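Local coordinates for protein myosin-17 (Arabidopsis thaliana, PDB 7KFL) that probably recognises cargo through its globular tail, the cargo-binding domain of a plant class XI myosin motor, at residues F54-I65 with F155-I166. Residues are numbered along the deposited sequence; the frame is centred on the assembly and turned at random.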
loop_
_atom_site.group_PDB
_atom_site.type_symbol
_atom_site.label_atom_id
_atom_site.label_comp_id
_atom_site.label_asym_id
_atom_site.label_seq_id
_atom_site.Cartn_x
_atom_site.Cartn_y
_atom_site.Cartn_z
ATOM N N PHE A 54 1.609 -26.891 11.826
ATOM C CA PHE A 54 1.806 -25.786 10.851
ATOM C C PHE A 54 0.496 -25.520 10.101
ATOM O O PHE A 54 0.092 -24.349 10.011
ATOM C CB PHE A 54 2.948 -26.118 9.891
ATOM C CG PHE A 54 4.289 -26.283 10.558
ATOM C CD1 PHE A 54 4.884 -25.224 11.224
ATOM C CD2 PHE A 54 4.958 -27.496 10.521
ATOM C CE1 PHE A 54 6.117 -25.375 11.839
ATOM C CE2 PHE A 54 6.191 -27.646 11.137
ATOM C CZ PHE A 54 6.768 -26.586 11.794
ATOM N N ASP A 55 -0.141 -26.576 9.587
ATOM C CA ASP A 55 -1.449 -26.510 8.879
ATOM C C ASP A 55 -2.476 -25.791 9.761
ATOM O O ASP A 55 -3.221 -24.942 9.231
ATOM C CB ASP A 55 -1.967 -27.903 8.504
ATOM C CG ASP A 55 -1.358 -28.482 7.240
ATOM O OD1 ASP A 55 -0.676 -27.728 6.513
ATOM O OD2 ASP A 55 -1.579 -29.681 6.987
ATOM N N ARG A 56 -2.502 -26.115 11.055
ATOM C CA ARG A 56 -3.533 -25.644 12.016
ATOM C C ARG A 56 -3.306 -24.165 12.345
ATOM O O ARG A 56 -4.313 -23.445 12.502
ATOM C CB ARG A 56 -3.520 -26.531 13.263
ATOM C CG ARG A 56 -3.947 -27.963 12.976
ATOM C CD ARG A 56 -4.703 -28.601 14.120
ATOM N NE ARG A 56 -5.870 -27.824 14.515
ATOM C CZ ARG A 56 -6.596 -28.051 15.604
ATOM N NH1 ARG A 56 -6.283 -29.045 16.419
ATOM N NH2 ARG A 56 -7.637 -27.282 15.875
ATOM N N ILE A 57 -2.045 -23.734 12.448
ATOM C CA ILE A 57 -1.664 -22.294 12.558
ATOM C C ILE A 57 -2.226 -21.561 11.333
ATOM O O ILE A 57 -2.934 -20.553 11.523
ATOM C CB ILE A 57 -0.136 -22.114 12.688
ATOM C CG1 ILE A 57 0.378 -22.601 14.046
ATOM C CG2 ILE A 57 0.265 -20.668 12.428
ATOM C CD1 ILE A 57 1.884 -22.718 14.132
ATOM N N ILE A 58 -1.926 -22.057 10.128
ATOM C CA ILE A 58 -2.327 -21.432 8.832
ATOM C C ILE A 58 -3.858 -21.356 8.772
ATOM O O ILE A 58 -4.378 -20.276 8.426
ATOM C CB ILE A 58 -1.731 -22.201 7.634
ATOM C CG1 ILE A 58 -0.204 -22.084 7.585
ATOM C CG2 ILE A 58 -2.367 -21.761 6.323
ATOM C CD1 ILE A 58 0.314 -20.694 7.284
ATOM N N GLN A 59 -4.546 -22.454 9.103
ATOM C CA GLN A 59 -6.032 -22.556 9.087
ATOM C C GLN A 59 -6.632 -21.510 10.036
ATOM O O GLN A 59 -7.642 -20.882 9.661
ATOM C CB GLN A 59 -6.476 -23.968 9.474
ATOM C CG GLN A 59 -6.280 -24.988 8.360
ATOM C CD GLN A 59 -6.331 -26.415 8.851
ATOM O OE1 GLN A 59 -6.628 -26.686 10.015
ATOM N NE2 GLN A 59 -6.041 -27.348 7.957
ATOM N N THR A 60 -6.026 -21.331 11.212
ATOM C CA THR A 60 -6.465 -20.370 12.260
ATOM C C THR A 60 -6.418 -18.947 11.688
ATOM O O THR A 60 -7.455 -18.251 11.758
ATOM C CB THR A 60 -5.619 -20.527 13.531
ATOM O OG1 THR A 60 -5.759 -21.877 13.977
ATOM C CG2 THR A 60 -6.021 -19.580 14.642
ATOM N N ILE A 61 -5.269 -18.543 11.134
ATOM C CA ILE A 61 -5.057 -17.194 10.525
ATOM C C ILE A 61 -6.048 -17.026 9.366
ATOM O O ILE A 61 -6.676 -15.963 9.280
ATOM C CB ILE A 61 -3.598 -16.998 10.062
ATOM C CG1 ILE A 61 -2.607 -17.100 11.225
ATOM C CG2 ILE A 61 -3.446 -15.680 9.314
ATOM C CD1 ILE A 61 -1.170 -17.309 10.794
ATOM N N ALA A 62 -6.173 -18.048 8.515
ATOM C CA ALA A 62 -7.080 -18.070 7.342
ATOM C C ALA A 62 -8.528 -17.842 7.796
ATOM O O ALA A 62 -9.216 -17.033 7.157
ATOM C CB ALA A 62 -6.931 -19.371 6.593
ATOM N N THR A 63 -8.964 -18.516 8.865
ATOM C CA THR A 63 -10.358 -18.454 9.388
ATOM C C THR A 63 -10.611 -17.095 10.055
ATOM O O THR A 63 -11.780 -16.657 10.070
ATOM C CB THR A 63 -10.648 -19.600 10.366
ATOM O OG1 THR A 63 -9.974 -20.776 9.921
ATOM C CG2 THR A 63 -12.128 -19.888 10.496
ATOM N N ALA A 64 -9.561 -16.458 10.583
ATOM C CA ALA A 64 -9.630 -15.183 11.334
ATOM C C ALA A 64 -9.856 -14.004 10.377
ATOM O O ALA A 64 -10.694 -13.144 10.706
ATOM C CB ALA A 64 -8.376 -14.994 12.152
ATOM N N ILE A 65 -9.138 -13.955 9.249
ATOM C CA ILE A 65 -9.112 -12.776 8.329
ATOM C C ILE A 65 -10.301 -12.826 7.359
ATOM O O ILE A 65 -10.686 -11.748 6.870
ATOM C CB ILE A 65 -7.769 -12.665 7.574
ATOM C CG1 ILE A 65 -7.596 -13.763 6.518
ATOM C CG2 ILE A 65 -6.610 -12.615 8.559
ATOM C CD1 ILE A 65 -6.294 -13.689 5.749
ATOM N N PHE A 155 5.731 -24.335 5.569
ATOM C CA PHE A 155 5.034 -23.408 6.500
ATOM C C PHE A 155 5.537 -21.977 6.286
ATOM O O PHE A 155 4.696 -21.060 6.210
ATOM C CB PHE A 155 5.228 -23.838 7.955
ATOM C CG PHE A 155 4.653 -22.872 8.958
ATOM C CD1 PHE A 155 3.284 -22.656 9.029
ATOM C CD2 PHE A 155 5.477 -22.168 9.824
ATOM C CE1 PHE A 155 2.754 -21.762 9.948
ATOM C CE2 PHE A 155 4.944 -21.277 10.742
ATOM C CZ PHE A 155 3.585 -21.075 10.803
ATOM N N LYS A 156 6.860 -21.787 6.209
ATOM C CA LYS A 156 7.489 -20.464 5.944
ATOM C C LYS A 156 6.943 -19.914 4.621
ATOM O O LYS A 156 6.589 -18.725 4.573
ATOM C CB LYS A 156 9.017 -20.581 5.915
ATOM C CG LYS A 156 9.744 -19.320 5.468
ATOM C CD LYS A 156 11.179 -19.245 5.938
ATOM C CE LYS A 156 12.043 -18.363 5.061
ATOM N NZ LYS A 156 12.441 -19.057 3.812
ATOM N N GLN A 157 6.866 -20.768 3.597
ATOM C CA GLN A 157 6.342 -20.438 2.246
ATOM C C GLN A 157 4.847 -20.101 2.341
ATOM O O GLN A 157 4.439 -19.083 1.748
ATOM C CB GLN A 157 6.622 -21.608 1.303
ATOM C CG GLN A 157 5.905 -21.519 -0.036
ATOM C CD GLN A 157 6.287 -22.679 -0.922
ATOM O OE1 GLN A 157 7.467 -22.996 -1.081
ATOM N NE2 GLN A 157 5.289 -23.329 -1.501
ATOM N N GLN A 158 4.063 -20.917 3.053
ATOM C CA GLN A 158 2.601 -20.709 3.243
ATOM C C GLN A 158 2.358 -19.434 4.064
ATOM O O GLN A 158 1.436 -18.670 3.707
ATOM C CB GLN A 158 1.957 -21.930 3.904
ATOM C CG GLN A 158 1.712 -23.083 2.939
ATOM C CD GLN A 158 1.027 -24.263 3.586
ATOM O OE1 GLN A 158 0.650 -24.230 4.753
ATOM N NE2 GLN A 158 0.851 -25.324 2.819
ATOM N N LEU A 159 3.148 -19.202 5.117
ATOM C CA LEU A 159 3.006 -18.010 5.999
ATOM C C LEU A 159 3.388 -16.742 5.225
ATOM O O LEU A 159 2.697 -15.715 5.406
ATOM C CB LEU A 159 3.871 -18.176 7.254
ATOM C CG LEU A 159 3.704 -17.088 8.316
ATOM C CD1 LEU A 159 2.263 -16.998 8.794
ATOM C CD2 LEU A 159 4.635 -17.333 9.493
ATOM N N THR A 160 4.448 -16.806 4.411
ATOM C CA THR A 160 4.868 -15.726 3.476
ATOM C C THR A 160 3.673 -15.347 2.592
ATOM O O THR A 160 3.347 -14.148 2.524
ATOM C CB THR A 160 6.092 -16.149 2.650
ATOM O OG1 THR A 160 7.201 -16.268 3.542
ATOM C CG2 THR A 160 6.446 -15.176 1.546
ATOM N N ALA A 161 3.037 -16.340 1.962
ATOM C CA ALA A 161 1.881 -16.161 1.051
ATOM C C ALA A 161 0.732 -15.464 1.792
ATOM O O ALA A 161 0.048 -14.638 1.167
ATOM C CB ALA A 161 1.448 -17.488 0.477
ATOM N N PHE A 162 0.532 -15.769 3.076
ATOM C CA PHE A 162 -0.570 -15.197 3.897
ATOM C C PHE A 162 -0.239 -13.754 4.304
ATOM O O PHE A 162 -1.174 -12.936 4.350
ATOM C CB PHE A 162 -0.905 -16.108 5.080
ATOM C CG PHE A 162 -2.103 -16.980 4.811
ATOM C CD1 PHE A 162 -1.967 -18.199 4.164
ATOM C CD2 PHE A 162 -3.377 -16.552 5.148
ATOM C CE1 PHE A 162 -3.075 -18.987 3.893
ATOM C CE2 PHE A 162 -4.484 -17.342 4.879
ATOM C CZ PHE A 162 -4.333 -18.557 4.249
ATOM N N LEU A 163 1.032 -13.439 4.571
ATOM C CA LEU A 163 1.485 -12.045 4.830
ATOM C C LEU A 163 1.166 -11.178 3.606
ATOM O O LEU A 163 0.634 -10.065 3.788
ATOM C CB LEU A 163 2.986 -12.027 5.137
ATOM C CG LEU A 163 3.602 -10.638 5.309
ATOM C CD1 LEU A 163 2.910 -9.866 6.419
ATOM C CD2 LEU A 163 5.094 -10.728 5.585
ATOM N N GLU A 164 1.486 -11.673 2.409
ATOM C CA GLU A 164 1.248 -10.976 1.118
ATOM C C GLU A 164 -0.261 -10.796 0.910
ATOM O O GLU A 164 -0.663 -9.695 0.501
ATOM C CB GLU A 164 1.905 -11.751 -0.024
ATOM C CG GLU A 164 3.422 -11.649 -0.008
ATOM C CD GLU A 164 4.161 -12.627 -0.904
ATOM O OE1 GLU A 164 3.494 -13.365 -1.659
ATOM O OE2 GLU A 164 5.407 -12.652 -0.838
ATOM N N LYS A 165 -1.058 -11.827 1.204
ATOM C CA LYS A 165 -2.542 -11.801 1.089
ATOM C C LYS A 165 -3.122 -10.763 2.058
ATOM O O LYS A 165 -3.974 -9.958 1.629
ATOM C CB LYS A 165 -3.131 -13.183 1.379
ATOM C CG LYS A 165 -4.651 -13.247 1.409
ATOM C CD LYS A 165 -5.185 -14.662 1.382
ATOM C CE LYS A 165 -6.666 -14.746 1.688
ATOM N NZ LYS A 165 -7.486 -14.152 0.607
ATOM N N ILE A 166 -2.688 -10.801 3.320
ATOM C CA ILE A 166 -3.160 -9.883 4.398
ATOM C C ILE A 166 -2.790 -8.445 4.007
ATOM O O ILE A 166 -3.704 -7.601 3.950
ATOM C CB ILE A 166 -2.598 -10.311 5.771
ATOM C CG1 ILE A 166 -3.286 -11.587 6.269
ATOM C CG2 ILE A 166 -2.706 -9.186 6.791
ATOM C CD1 ILE A 166 -2.514 -12.333 7.334
#
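Phe54 and Phe155 have CA atoms 5.9 Å apart where segments 54-65 and 155-166 run nearly parallel, their axes inclined by 7° and 10.4 Å apart at closest approach; the CA separation is 7.7 Å at Ile65 and Ile166. Phe54 CD1 lies over one face of the Phe155 ring, offset toward its rim and 3.3 Å from Phe155 CG. The ring planes, 36° apart, give neither a parallel stack nor a T-shape. With chi1 of 175°, CG opposite the backbone N, the Phe155 ring is carried in beside Ile57, whose CG2 meets its edge near the ring plane, 3.7 Å from Phe155 CE1. Two knobs-into-holes engage in opposite senses: Ile58 sits among Phe155, Gln158, Leu159 and Phe162, while Phe162 enters the hole of Ile58, Ile61, Ala62 and Ile65, with Phe162 CZ 3.6 Å from Ala62 CB. Farther along, Ile65 CD1 reaches the Phe162 ring edge and lies 3.7 Å from Ile166 CG1. Leu40 of helix 31-43 packs on Phe54 and Ile57, and Leu84 of helix 71-89 on Leu159, adding to the apolar packing around the pair. With no hydrogen bond joining the segments and 619 Å² buried, the pairing rests mainly on interlocked apolar side chains, Gln158 adding a polar wall to the Ile58 hole.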